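Local structure of YcaO (Methanopyrus kandleri, 6CIB) at residues Phe11-Pro16 with Gly151-Glu156; Arg82-Pro87 with Leu337-Leu342. The protein binds ATP-type nucleotides and magnesium and probably uses them, as a YcaO enzyme, to drive thioamidation of a peptide backbone. One frame throughout, in Å; residues are numbered along the deposited sequence.

Contact 1 (Phe11-Pro16 with Gly151-Glu156) lies on the nucleotide itself: Arg12, Gly151 and Glu156 all line the ADP pocket. Contact 2 (Arg82-Pro87 with Leu337-Leu342) stands one layer back, the side chain of Ala84 being about 9 Å from ADP and that of Ala85 about 9 Å from the bound magnesium. The centres of contact 1 and contact 2 are about 17 Å apart, and the two do not touch. Two elements tie them together. Helix 68-85, whose end forms part of contact 2, carries Ser74 and the metal ligand Glu81, both hydrogen-bonded to ADP, and near its start Ile69 and Gln70 meet Pro16 of contact 1. Strand 148-150, which carries the metal ligand Leu148, touches Ala85 and Leu337 and runs straight into Gly151.

Contact 1: residues Phe11-Pro16 with Gly151-Glu156; sequences FRAFLP and GRLREE. With ADP (adenosine-5'-diphosphate), chain G.
The irregular chain of Phe11-Pro16 passes the start of helix 154-177, with the CA atoms of Arg12 and Glu156 6.2 Å apart and Leu153 in the N-cap position. Glu156, extended beyond CG, reaches across with its carboxylate and grips three N-H groups. Glu156 OE1 receives Ala13 N at 2.9 Å through its anti lone pair, in a nearly straight bond (172°). Glu156 OE2 is met out of the carboxylate plane from opposite sides, by Arg12 NH1 at 3.1 Å in a salt bridge and by Arg152 N at 2.7 Å within its own segment. The Arg12 guanidinium stands nearly perpendicular to that carboxylate (87°). One of its faces lies over the adenine, Arg12 CZ 3.3 Å from ADP C4, while Arg12 NH2 donates to ADP O2' of the ribose at 3.0 Å. This is the adenosine end of the YcaO nucleotide site; Glu156 is itself a pocket residue, its OE2 touching the adenine edge at C2, and the NH1 bond to it and the NH2 bond to O2' together fix the guanidinium's rotation. An alanine in place of Glu156 would remove the carboxylate that accepts from Ala13 N, Arg152 N and Arg12 NH1, and would probably leave Arg12 less firmly oriented over the adenine. A water bridges Phe11 O and Glu156 O. Farther along, the Arg152 chain bends at chi2 and chi3 to lay its guanidinium flat on one face of Phe14, planes 16° apart, a cation-pi stack with Arg152 CZ 3.7 Å from the ring centroid; its NH1 is hydrogen-bonded to Thr19 OG1. Beside this stack, Ala13 CB meets Leu153 CD1 at 3.8 Å.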
loop_
_atom_site.group_PDB
_atom_site.type_symbol
_atom_site.label_atom_id
_atom_site.label_comp_id
_atom_site.label_asym_id
_atom_site.label_seq_id
_atom_site.Cartn_x
_atom_site.Cartn_y
_atom_site.Cartn_z
ATOM N N PHE A 11 -11.934 -2.992 -2.275
ATOM C CA PHE A 11 -13.360 -2.681 -2.109
ATOM C C PHE A 11 -13.780 -1.559 -3.052
ATOM O O PHE A 11 -13.361 -0.408 -2.903
ATOM C CB PHE A 11 -13.669 -2.319 -0.651
ATOM C CG PHE A 11 -13.252 -3.371 0.334
ATOM C CD1 PHE A 11 -14.064 -4.489 0.575
ATOM C CD2 PHE A 11 -12.044 -3.253 1.027
ATOM C CE1 PHE A 11 -13.671 -5.466 1.484
ATOM C CE2 PHE A 11 -11.650 -4.218 1.936
ATOM C CZ PHE A 11 -12.463 -5.324 2.170
ATOM N N ARG A 12 -14.604 -1.916 -4.032
ATOM C CA ARG A 12 -14.895 -1.043 -5.165
ATOM C C ARG A 12 -16.390 -0.885 -5.438
ATOM O O ARG A 12 -17.163 -1.835 -5.300
ATOM C CB ARG A 12 -14.173 -1.544 -6.430
ATOM C CG ARG A 12 -12.656 -1.717 -6.312
ATOM C CD ARG A 12 -11.941 -0.388 -6.054
ATOM N NE ARG A 12 -10.521 -0.575 -5.741
ATOM C CZ ARG A 12 -9.659 0.413 -5.499
ATOM N NH1 ARG A 12 -10.041 1.687 -5.549
ATOM N NH2 ARG A 12 -8.395 0.124 -5.215
ATOM N N ALA A 13 -16.772 0.326 -5.828
ATOM C CA ALA A 13 -18.162 0.680 -6.121
ATOM C C ALA A 13 -18.540 0.406 -7.580
ATOM O O ALA A 13 -19.707 0.541 -7.962
ATOM C CB ALA A 13 -18.407 2.144 -5.766
ATOM N N PHE A 14 -17.546 0.012 -8.382
ATOM C CA PHE A 14 -17.718 -0.287 -9.803
ATOM C C PHE A 14 -16.982 -1.577 -10.150
ATOM O O PHE A 14 -15.978 -1.931 -9.505
ATOM C CB PHE A 14 -17.196 0.875 -10.671
ATOM C CG PHE A 14 -17.891 2.184 -10.408
ATOM C CD1 PHE A 14 -17.433 3.048 -9.410
ATOM C CD2 PHE A 14 -19.024 2.548 -11.146
ATOM C CE1 PHE A 14 -18.092 4.250 -9.137
ATOM C CE2 PHE A 14 -19.680 3.753 -10.888
ATOM C CZ PHE A 14 -19.215 4.602 -9.882
ATOM N N LEU A 15 -17.489 -2.283 -11.158
ATOM C CA LEU A 15 -16.782 -3.425 -11.732
ATOM C C LEU A 15 -15.555 -2.912 -12.500
ATOM O O LEU A 15 -15.637 -1.864 -13.150
ATOM C CB LEU A 15 -17.698 -4.247 -12.642
ATOM C CG LEU A 15 -18.943 -4.905 -12.010
ATOM C CD1 LEU A 15 -19.798 -5.564 -13.086
ATOM C CD2 LEU A 15 -18.590 -5.903 -10.905
ATOM N N PRO A 16 -14.409 -3.624 -12.401
ATOM C CA PRO A 16 -13.185 -3.215 -13.119
ATOM C C PRO A 16 -13.376 -2.952 -14.615
ATOM O O PRO A 16 -12.775 -2.016 -15.140
ATOM C CB PRO A 16 -12.235 -4.386 -12.873
ATOM C CG PRO A 16 -12.615 -4.834 -11.499
ATOM C CD PRO A 16 -14.128 -4.742 -11.481
ATOM N N GLY A 151 -9.060 6.283 -6.390
ATOM C CA GLY A 151 -10.256 5.465 -6.566
ATOM C C GLY A 151 -11.279 6.143 -7.456
ATOM O O GLY A 151 -11.072 7.271 -7.903
ATOM N N ARG A 152 -12.388 5.457 -7.719
ATOM C CA ARG A 152 -13.521 6.084 -8.398
ATOM C C ARG A 152 -14.248 7.029 -7.441
ATOM O O ARG A 152 -14.843 8.018 -7.872
ATOM C CB ARG A 152 -14.488 5.034 -8.935
ATOM C CG ARG A 152 -13.975 4.196 -10.099
ATOM C CD ARG A 152 -13.931 4.938 -11.425
ATOM N NE ARG A 152 -15.236 5.437 -11.869
ATOM C CZ ARG A 152 -16.123 4.752 -12.591
ATOM N NH1 ARG A 152 -15.895 3.500 -12.968
ATOM N NH2 ARG A 152 -17.261 5.334 -12.938
ATOM N N LEU A 153 -14.185 6.713 -6.145
ATOM C CA LEU A 153 -14.755 7.543 -5.094
ATOM C C LEU A 153 -13.717 7.776 -4.027
ATOM O O LEU A 153 -12.800 6.966 -3.858
ATOM C CB LEU A 153 -15.998 6.885 -4.476
ATOM C CG LEU A 153 -17.195 6.522 -5.379
ATOM C CD1 LEU A 153 -18.227 5.767 -4.566
ATOM C CD2 LEU A 153 -17.849 7.744 -6.016
ATOM N N ARG A 154 -13.873 8.875 -3.294
ATOM C CA ARG A 154 -12.941 9.214 -2.230
ATOM C C ARG A 154 -12.881 8.113 -1.160
ATOM O O ARG A 154 -11.795 7.816 -0.659
ATOM C CB ARG A 154 -13.207 10.637 -1.683
ATOM C CG ARG A 154 -14.097 10.788 -0.462
ATOM C CD ARG A 154 -13.259 11.077 0.774
ATOM N NE ARG A 154 -14.064 11.527 1.910
ATOM C CZ ARG A 154 -14.180 10.902 3.083
ATOM N NH1 ARG A 154 -13.537 9.774 3.342
ATOM N NH2 ARG A 154 -14.950 11.424 4.022
ATOM N N GLU A 155 -14.024 7.470 -0.877
ATOM C CA GLU A 155 -14.092 6.359 0.089
ATOM C C GLU A 155 -13.210 5.178 -0.317
ATOM O O GLU A 155 -12.521 4.617 0.534
ATOM C CB GLU A 155 -15.526 5.874 0.321
ATOM C CG GLU A 155 -16.383 6.818 1.162
ATOM C CD GLU A 155 -17.060 7.903 0.342
ATOM O OE1 GLU A 155 -16.770 8.050 -0.873
ATOM O OE2 GLU A 155 -17.903 8.618 0.916
ATOM N N GLU A 156 -13.233 4.826 -1.607
ATOM C CA GLU A 156 -12.358 3.778 -2.166
ATOM C C GLU A 156 -10.894 4.064 -1.865
ATOM O O GLU A 156 -10.173 3.189 -1.400
ATOM C CB GLU A 156 -12.517 3.698 -3.684
ATOM C CG GLU A 156 -13.721 2.934 -4.193
ATOM C CD GLU A 156 -13.669 2.732 -5.693
ATOM O OE1 GLU A 156 -14.625 2.158 -6.244
ATOM O OE2 GLU A 156 -12.663 3.143 -6.329
HETATM P PB ADP G . -1.915 -1.074 -4.293
HETATM O O1B ADP G . -2.797 0.077 -3.856
HETATM O O2B ADP G . -1.547 -2.039 -3.184
HETATM O O3B ADP G . -0.753 -0.690 -5.178
HETATM P PA ADP G . -3.300 -1.934 -6.695
HETATM O O1A ADP G . -4.525 -2.803 -6.782
HETATM O O2A ADP G . -2.114 -2.350 -7.524
HETATM O O3A ADP G . -2.928 -1.993 -5.145
HETATM O "O5'" ADP G . -3.736 -0.426 -7.041
HETATM C "C5'" ADP G . -2.886 0.618 -7.550
HETATM C "C4'" ADP G . -3.661 1.949 -7.539
HETATM O "O4'" ADP G . -4.841 1.836 -8.350
HETATM C "C3'" ADP G . -4.175 2.348 -6.153
HETATM O "O3'" ADP G . -4.255 3.784 -6.055
HETATM C "C2'" ADP G . -5.577 1.767 -6.113
HETATM O "O2'" ADP G . -6.416 2.421 -5.165
HETATM C "C1'" ADP G . -6.035 1.963 -7.555
HETATM N N9 ADP G . -7.013 0.948 -8.006
HETATM C C8 ADP G . -6.777 -0.373 -8.110
HETATM N N7 ADP G . -7.877 -1.027 -8.548
HETATM C C5 ADP G . -8.835 -0.116 -8.754
HETATM C C6 ADP G . -10.238 -0.149 -9.227
HETATM N N6 ADP G . -10.817 -1.324 -9.574
HETATM N N1 ADP G . -10.905 1.030 -9.290
HETATM C C2 ADP G . -10.332 2.209 -8.945
HETATM N N3 ADP G . -9.054 2.307 -8.513
HETATM C C4 ADP G . -8.267 1.194 -8.400
HETATM O O HOH W 1 -11.145 0.621 -1.638
#

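Contact 2: residues Arg82-Pro87 with Leu337-Leu342; sequences RAAAEP and LTLENL
Leu339 lays its CD1 branch along the helix backbone at Ala84, with Leu339 CD1 3.9 Å from Ala84 CA and 4.2 Å from Ala84 CB. Its CG follows close behind, and the same methyl also approaches the carbonyl carbon of Ala83. The methyl of Ala84 points toward the loop and meets Leu337 at its carbonyl and at CB: Ala84 CB is 3.4 Å from Leu337 O and 4.4 Å from Leu337 CB. Leu337 sends its two methyls past the other side of Ala84, Leu337 CD2 coming 4.1 Å from Ala84 O and Leu337 CD1 4.3 Å from Ala85 CA. The two leucines thus straddle one small residue, and the CA atoms of Ala84 and Leu337 come within 5.9 Å. No hydrogen bond passes directly between the segments; 206 Å² is buried, both sides summed, mostly by alanine and leucine carbons. Ala84 O and Leu337 O both accept a hydrogen bond from Arg88 NH2, which thereby links the segments. The contact packs behind the metal site, joining the last turn of helix 68-85, which carries the magnesium ligand Glu81, to the loop between antiparallel strands 332-336 and 346-351; Ala84 and Leu337 also touch Val346, and Ala85 and Leu337 rest on the magnesium ligand Leu148 of strand 148-150.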
loop_
_atom_site.group_PDB
_atom_site.type_symbol
_atom_site.label_atom_id
_atom_site.label_comp_id
_atom_site.label_asym_id
_atom_site.label_seq_id
_atom_site.Cartn_x
_atom_site.Cartn_y
_atom_site.Cartn_z
ATOM N N ARG A 82 0.278 8.961 -8.755
ATOM C CA ARG A 82 1.623 9.542 -8.780
ATOM C C ARG A 82 1.642 10.954 -9.375
ATOM O O ARG A 82 2.350 11.824 -8.865
ATOM C CB ARG A 82 2.633 8.617 -9.479
ATOM C CG ARG A 82 2.946 7.330 -8.721
ATOM C CD ARG A 82 3.652 7.571 -7.388
ATOM N NE ARG A 82 5.056 7.963 -7.580
ATOM C CZ ARG A 82 6.077 7.110 -7.648
ATOM N NH1 ARG A 82 5.869 5.804 -7.528
ATOM N NH2 ARG A 82 7.308 7.564 -7.831
ATOM N N ALA A 83 0.851 11.183 -10.422
ATOM C CA ALA A 83 0.705 12.528 -10.995
ATOM C C ALA A 83 0.028 13.486 -10.010
ATOM O O ALA A 83 0.445 14.636 -9.870
ATOM C CB ALA A 83 -0.051 12.477 -12.307
ATOM N N ALA A 84 -0.999 12.993 -9.316
ATOM C CA ALA A 84 -1.700 13.760 -8.283
ATOM C C ALA A 84 -0.807 14.138 -7.098
ATOM O O ALA A 84 -0.975 15.211 -6.520
ATOM C CB ALA A 84 -2.921 12.996 -7.799
ATOM N N ALA A 85 0.135 13.258 -6.758
ATOM C CA ALA A 85 1.039 13.435 -5.625
ATOM C C ALA A 85 2.171 14.429 -5.879
ATOM O O ALA A 85 2.839 14.854 -4.930
ATOM C CB ALA A 85 1.626 12.095 -5.201
ATOM N N GLU A 86 2.405 14.770 -7.147
ATOM C CA GLU A 86 3.419 15.761 -7.499
ATOM C C GLU A 86 3.073 17.116 -6.858
ATOM O O GLU A 86 1.891 17.501 -6.836
ATOM C CB GLU A 86 3.596 15.859 -9.024
ATOM C CG GLU A 86 4.367 14.675 -9.597
ATOM C CD GLU A 86 4.488 14.656 -11.119
ATOM O OE1 GLU A 86 4.029 15.586 -11.820
ATOM O OE2 GLU A 86 5.073 13.680 -11.619
ATOM N N PRO A 87 4.088 17.817 -6.297
ATOM C CA PRO A 87 3.881 19.089 -5.593
ATOM C C PRO A 87 3.001 20.062 -6.360
ATOM O O PRO A 87 3.182 20.253 -7.565
ATOM C CB PRO A 87 5.294 19.643 -5.448
ATOM C CG PRO A 87 6.135 18.429 -5.342
ATOM C CD PRO A 87 5.506 17.406 -6.253
ATOM N N LEU A 337 -6.162 15.018 -2.730
ATOM C CA LEU A 337 -5.202 15.262 -3.816
ATOM C C LEU A 337 -5.806 15.185 -5.223
ATOM O O LEU A 337 -5.074 15.155 -6.218
ATOM C CB LEU A 337 -3.980 14.328 -3.689
ATOM C CG LEU A 337 -2.980 14.637 -2.562
ATOM C CD1 LEU A 337 -1.918 13.553 -2.453
ATOM C CD2 LEU A 337 -2.327 15.999 -2.749
ATOM N N THR A 338 -7.133 15.150 -5.292
ATOM C CA THR A 338 -7.885 15.177 -6.544
ATOM C C THR A 338 -7.403 16.340 -7.417
ATOM O O THR A 338 -7.380 17.480 -6.982
ATOM C CB THR A 338 -9.400 15.302 -6.261
ATOM O OG1 THR A 338 -9.798 14.257 -5.358
ATOM C CG2 THR A 338 -10.233 15.220 -7.549
ATOM N N LEU A 339 -6.965 16.025 -8.629
ATOM C CA LEU A 339 -6.612 17.054 -9.604
ATOM C C LEU A 339 -7.886 17.658 -10.172
ATOM O O LEU A 339 -8.858 16.945 -10.400
ATOM C CB LEU A 339 -5.734 16.475 -10.723
ATOM C CG LEU A 339 -4.259 16.216 -10.409
ATOM C CD1 LEU A 339 -3.710 15.110 -11.296
ATOM C CD2 LEU A 339 -3.431 17.483 -10.552
ATOM N N GLU A 340 -7.884 18.975 -10.363
ATOM C CA GLU A 340 -9.036 19.697 -10.919
ATOM C C GLU A 340 -9.412 19.199 -12.321
ATOM O O GLU A 340 -10.578 18.895 -12.574
ATOM C CB GLU A 340 -8.780 21.214 -10.927
ATOM C CG GLU A 340 -8.556 21.824 -9.545
ATOM C CD GLU A 340 -8.083 23.275 -9.577
ATOM O OE1 GLU A 340 -7.449 23.704 -10.571
ATOM O OE2 GLU A 340 -8.340 23.994 -8.588
ATOM N N ASN A 341 -8.418 19.090 -13.206
ATOM C CA ASN A 341 -8.630 18.654 -14.593
ATOM C C ASN A 341 -9.068 17.185 -14.696
ATOM O O ASN A 341 -10.127 16.896 -15.270
ATOM C CB ASN A 341 -7.406 18.958 -15.477
ATOM C CG ASN A 341 -6.117 18.356 -14.936
ATOM O OD1 ASN A 341 -5.657 18.704 -13.846
ATOM N ND2 ASN A 341 -5.522 17.451 -15.706
ATOM N N LEU A 342 -8.275 16.271 -14.130
ATOM C CA LEU A 342 -8.670 14.866 -14.011
ATOM C C LEU A 342 -9.613 14.750 -12.831
ATOM O O LEU A 342 -9.187 14.876 -11.682
ATOM C CB LEU A 342 -7.462 13.957 -13.748
ATOM C CG LEU A 342 -6.162 13.958 -14.544
ATOM C CD1 LEU A 342 -5.221 12.957 -13.906
ATOM C CD2 LEU A 342 -6.402 13.586 -15.992
#